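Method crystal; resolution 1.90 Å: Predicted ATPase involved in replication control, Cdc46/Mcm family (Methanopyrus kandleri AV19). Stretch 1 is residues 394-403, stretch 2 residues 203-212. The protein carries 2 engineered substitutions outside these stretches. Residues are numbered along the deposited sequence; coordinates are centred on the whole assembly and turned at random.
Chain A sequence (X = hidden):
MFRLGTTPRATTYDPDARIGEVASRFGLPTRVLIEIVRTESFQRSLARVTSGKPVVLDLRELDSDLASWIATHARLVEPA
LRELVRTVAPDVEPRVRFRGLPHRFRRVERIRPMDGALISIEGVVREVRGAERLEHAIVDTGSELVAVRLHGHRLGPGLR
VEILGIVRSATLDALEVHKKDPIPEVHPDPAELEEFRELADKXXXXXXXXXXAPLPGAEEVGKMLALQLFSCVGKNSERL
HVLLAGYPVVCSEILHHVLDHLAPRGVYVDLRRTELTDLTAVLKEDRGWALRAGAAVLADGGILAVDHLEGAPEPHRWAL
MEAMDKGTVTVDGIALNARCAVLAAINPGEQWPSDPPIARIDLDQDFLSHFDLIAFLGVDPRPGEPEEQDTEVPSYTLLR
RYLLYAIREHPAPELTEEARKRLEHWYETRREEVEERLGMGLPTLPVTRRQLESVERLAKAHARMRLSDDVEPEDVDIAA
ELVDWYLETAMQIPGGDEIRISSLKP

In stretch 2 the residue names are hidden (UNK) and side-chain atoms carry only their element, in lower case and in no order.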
# COMPACT_ATOMS: atom_id res chain seq x y z
N PRO A 394 -22.50 -7.78 3.41
CA PRO A 394 -21.80 -8.91 4.01
C PRO A 394 -20.72 -8.49 4.98
O PRO A 394 -20.58 -7.30 5.30
CB PRO A 394 -21.17 -9.63 2.80
CG PRO A 394 -21.41 -8.75 1.60
CD PRO A 394 -21.95 -7.44 2.08
N SER A 395 -19.98 -9.48 5.46
CA SER A 395 -18.84 -9.30 6.32
C SER A 395 -17.84 -8.29 5.76
O SER A 395 -17.52 -8.33 4.57
CB SER A 395 -18.13 -10.64 6.46
OG SER A 395 -16.95 -10.50 7.20
N TYR A 396 -17.32 -7.41 6.61
CA TYR A 396 -16.23 -6.52 6.20
C TYR A 396 -14.96 -7.31 5.87
O TYR A 396 -14.14 -6.89 5.04
CB TYR A 396 -15.98 -5.43 7.25
CG TYR A 396 -16.98 -4.31 7.12
CD1 TYR A 396 -18.05 -4.20 8.00
CD2 TYR A 396 -16.88 -3.40 6.09
CE1 TYR A 396 -18.98 -3.17 7.86
CE2 TYR A 396 -17.81 -2.39 5.93
CZ TYR A 396 -18.85 -2.28 6.82
OH TYR A 396 -19.75 -1.26 6.63
N THR A 397 -14.79 -8.45 6.52
CA THR A 397 -13.70 -9.37 6.20
C THR A 397 -13.77 -9.80 4.73
O THR A 397 -12.78 -9.71 4.01
CB THR A 397 -13.69 -10.60 7.13
OG1 THR A 397 -13.41 -10.18 8.47
CG2 THR A 397 -12.64 -11.60 6.69
N LEU A 398 -14.95 -10.25 4.30
CA LEU A 398 -15.16 -10.65 2.93
C LEU A 398 -14.93 -9.47 1.99
O LEU A 398 -14.15 -9.58 1.05
CB LEU A 398 -16.56 -11.26 2.71
CG LEU A 398 -16.89 -11.61 1.25
CD1 LEU A 398 -16.11 -12.80 0.73
CD2 LEU A 398 -18.39 -11.79 0.97
N LEU A 399 -15.59 -8.35 2.28
CA LEU A 399 -15.46 -7.15 1.45
C LEU A 399 -14.01 -6.71 1.27
O LEU A 399 -13.58 -6.40 0.15
CB LEU A 399 -16.29 -5.99 2.03
CG LEU A 399 -17.81 -6.19 2.04
CD1 LEU A 399 -18.53 -4.93 2.54
CD2 LEU A 399 -18.32 -6.60 0.67
N ARG A 400 -13.26 -6.68 2.36
CA ARG A 400 -11.86 -6.22 2.30
C ARG A 400 -10.98 -7.21 1.55
O ARG A 400 -10.12 -6.83 0.74
CB ARG A 400 -11.31 -6.00 3.70
CG ARG A 400 -10.00 -5.21 3.72
CD ARG A 400 -9.34 -5.27 5.09
NE ARG A 400 -10.33 -5.25 6.17
CZ ARG A 400 -10.67 -6.30 6.93
NH1 ARG A 400 -10.09 -7.49 6.76
NH2 ARG A 400 -11.58 -6.14 7.88
N ARG A 401 -11.16 -8.50 1.85
CA ARG A 401 -10.39 -9.54 1.15
C ARG A 401 -10.70 -9.61 -0.36
O ARG A 401 -9.78 -9.81 -1.16
CB ARG A 401 -10.58 -10.91 1.81
CG ARG A 401 -9.82 -11.04 3.11
CD ARG A 401 -10.21 -12.32 3.83
NE ARG A 401 -9.71 -13.49 3.12
CZ ARG A 401 -8.48 -13.97 3.23
NH1 ARG A 401 -7.59 -13.39 4.03
NH2 ARG A 401 -8.14 -15.05 2.54
N TYR A 402 -11.96 -9.42 -0.73
CA TYR A 402 -12.35 -9.33 -2.14
C TYR A 402 -11.64 -8.16 -2.82
O TYR A 402 -11.15 -8.31 -3.93
CB TYR A 402 -13.86 -9.10 -2.25
CG TYR A 402 -14.44 -9.00 -3.64
CD1 TYR A 402 -14.81 -10.15 -4.33
CD2 TYR A 402 -14.70 -7.77 -4.23
CE1 TYR A 402 -15.38 -10.08 -5.59
CE2 TYR A 402 -15.28 -7.67 -5.49
CZ TYR A 402 -15.62 -8.83 -6.17
OH TYR A 402 -16.21 -8.77 -7.40
N LEU A 403 -11.60 -7.01 -2.15
CA LEU A 403 -10.93 -5.83 -2.71
C LEU A 403 -9.45 -6.12 -2.94
O LEU A 403 -8.92 -5.88 -4.03
CB LEU A 403 -11.07 -4.64 -1.77
CG LEU A 403 -10.29 -3.35 -2.09
CD1 LEU A 403 -10.68 -2.76 -3.46
CD2 LEU A 403 -10.56 -2.33 -0.98
N UNK A 203 -24.27 -7.30 -7.74
CA UNK A 203 -24.09 -5.86 -7.89
C UNK A 203 -23.13 -5.50 -6.79
O UNK A 203 -23.58 -5.11 -5.68
c UNK A 203 -25.46 -5.15 -7.74
o UNK A 203 -24.29 -3.06 -8.15
c UNK A 203 -25.39 -3.63 -7.91
o UNK A 203 -26.46 -2.99 -7.78
N UNK A 204 -21.81 -5.69 -7.02
CA UNK A 204 -20.87 -5.38 -5.95
C UNK A 204 -20.79 -3.88 -5.66
O UNK A 204 -20.51 -3.49 -4.53
c UNK A 204 -19.67 -6.00 -7.90
c UNK A 204 -19.53 -5.93 -6.46
c UNK A 204 -21.12 -6.20 -8.22
N UNK A 205 -21.04 -3.04 -6.67
CA UNK A 205 -20.99 -1.59 -6.45
C UNK A 205 -21.97 -1.16 -5.38
O UNK A 205 -21.60 -0.46 -4.46
c UNK A 205 -19.94 1.27 -7.05
c UNK A 205 -21.56 1.34 -8.95
c UNK A 205 -21.26 0.71 -7.61
c UNK A 205 -21.25 -0.81 -7.75
N UNK A 206 -23.22 -1.60 -5.50
CA UNK A 206 -24.23 -1.26 -4.49
C UNK A 206 -23.89 -1.79 -3.10
O UNK A 206 -24.03 -1.09 -2.09
o UNK A 206 -25.96 -1.05 -6.18
c UNK A 206 -25.64 -1.71 -4.94
c UNK A 206 -26.67 -1.31 -3.91
N UNK A 207 -23.40 -3.03 -3.06
CA UNK A 207 -22.96 -3.63 -1.80
C UNK A 207 -21.88 -2.79 -1.10
O UNK A 207 -22.00 -2.50 0.10
c UNK A 207 -22.47 -5.06 -2.04
c UNK A 207 -22.06 -5.70 -0.75
o UNK A 207 -23.53 -5.81 -2.64
N UNK A 208 -20.82 -2.43 -1.82
CA UNK A 208 -19.74 -1.65 -1.23
C UNK A 208 -20.22 -0.25 -0.86
O UNK A 208 -19.85 0.26 0.19
c UNK A 208 -18.53 -1.57 -2.18
c UNK A 208 -15.77 -4.86 -1.85
c UNK A 208 -17.74 -3.85 -2.87
c UNK A 208 -15.61 -3.72 -1.06
c UNK A 208 -16.82 -4.92 -2.77
c UNK A 208 -16.52 -2.67 -1.16
c UNK A 208 -17.58 -2.72 -2.07
N UNK A 209 -21.07 0.35 -1.70
CA UNK A 209 -21.59 1.70 -1.49
C UNK A 209 -22.38 1.79 -0.19
O UNK A 209 -22.24 2.73 0.59
c UNK A 209 -22.46 2.14 -2.68
N UNK A 210 -23.23 0.79 0.04
CA UNK A 210 -24.02 0.73 1.26
C UNK A 210 -23.17 0.42 2.49
O UNK A 210 -23.43 0.93 3.58
c UNK A 210 -26.44 0.36 0.58
c UNK A 210 -26.86 -0.18 -0.75
n UNK A 210 -28.17 0.32 -1.18
c UNK A 210 -28.38 1.51 -1.73
n UNK A 210 -27.38 2.36 -1.91
n UNK A 210 -29.61 1.86 -2.10
c UNK A 210 -25.16 -0.28 1.12
N UNK A 211 -22.14 -0.40 2.30
CA UNK A 211 -21.20 -0.66 3.38
C UNK A 211 -20.53 0.63 3.84
O UNK A 211 -20.39 0.88 5.03
c UNK A 211 -20.16 -1.68 2.95
N UNK A 212 -20.14 1.46 2.88
CA UNK A 212 -19.43 2.70 3.17
C UNK A 212 -20.30 3.82 3.73
O UNK A 212 -19.93 4.50 4.70
c UNK A 212 -18.68 3.23 1.91
c UNK A 212 -18.09 4.62 2.17
c UNK A 212 -17.60 2.23 1.47
c UNK A 212 -17.03 2.51 0.08

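Position 203 carries two side-chain carbons, the second bearing two oxygens, and it lies out of reach of stretch 1. A carboxylate one carbon from CB is aspartate, Asp-203. It stands at the N-cap: the backbone N of position 206 donates to Asp-203 OD1 at 3.2 Å, with an N-H...acceptor angle of 168°.

At position 204 three carbons close a ring onto the backbone N, which identifies Pro-204. Its CG lies 4.5 Å from Tyr-402 OH, a loose contact at the first turn of the helix.

Position 205 has four carbons forked at the second, with no contact to stretch 1: Leu-205, chi1 t and chi2 p.

Position 206 has one carbon carrying an oxygen and a carbon, the pattern of threonine. Thr-206 OG1 donates to Asp-203 OD2 at 2.6 Å, so both carboxylate oxygens are engaged by the same residue.

Position 207 repeats that pattern, but its CB points toward stretch 1, and its terminal carbon approaches Pro-394 CD. This is Thr-207. The Thr-207 CG2 to Pro-394 CD distance is 3.3 Å, and CG2 is also 4.1 Å from Leu-399 CD2. The hydroxyl turns back to its own helix, Thr-207 OG1 donating to Asp-203 O at 3.1 Å.

Position 208 shows one carbon followed by a six-carbon ring without a heteroatom, hence Phe-208. Its CA-to-CB bond runs sideways, yet the ring reaches stretch 1: Phe-208 CZ is 3.3 Å from Leu-399 O, and CE1 is 3.8 Å from Tyr-402 CD2.

Position 209 has a single carbon and no contact: Ala-209. Position 210 has three carbons, a nitrogen, then a carbon carrying two more nitrogens, a guanidinium; the end of Arg-210 leads away from stretch 1.

Position 211 again has one carbon, here facing stretch 1. It is Ala-211, whose CB lies 3.7 Å from Leu-399 CD1. Position 212 has four carbons forked at the first, one arm two carbons long: Ile-212, pointing away.

The contact joins two helices whose axes approach to 11.6 Å with 123° between their directions. Leu-399 is central: its CD2 sits over one face of the Phe-208 ring, 4.2 Å from the centroid of that ring and 18° off its normal, a CH-pi contact, while Tyr-402 meets the edge of the same ring. The cross-stretch hydrogen bond runs from Tyr-396 OH to Ala-211 O at 2.7 Å, adding a polar tie beside the apolar packing. Together the stretches bury 384 Å², with Phe-208 the most covered residue.

Stretch 2 (203-212) DPLTTFARAI
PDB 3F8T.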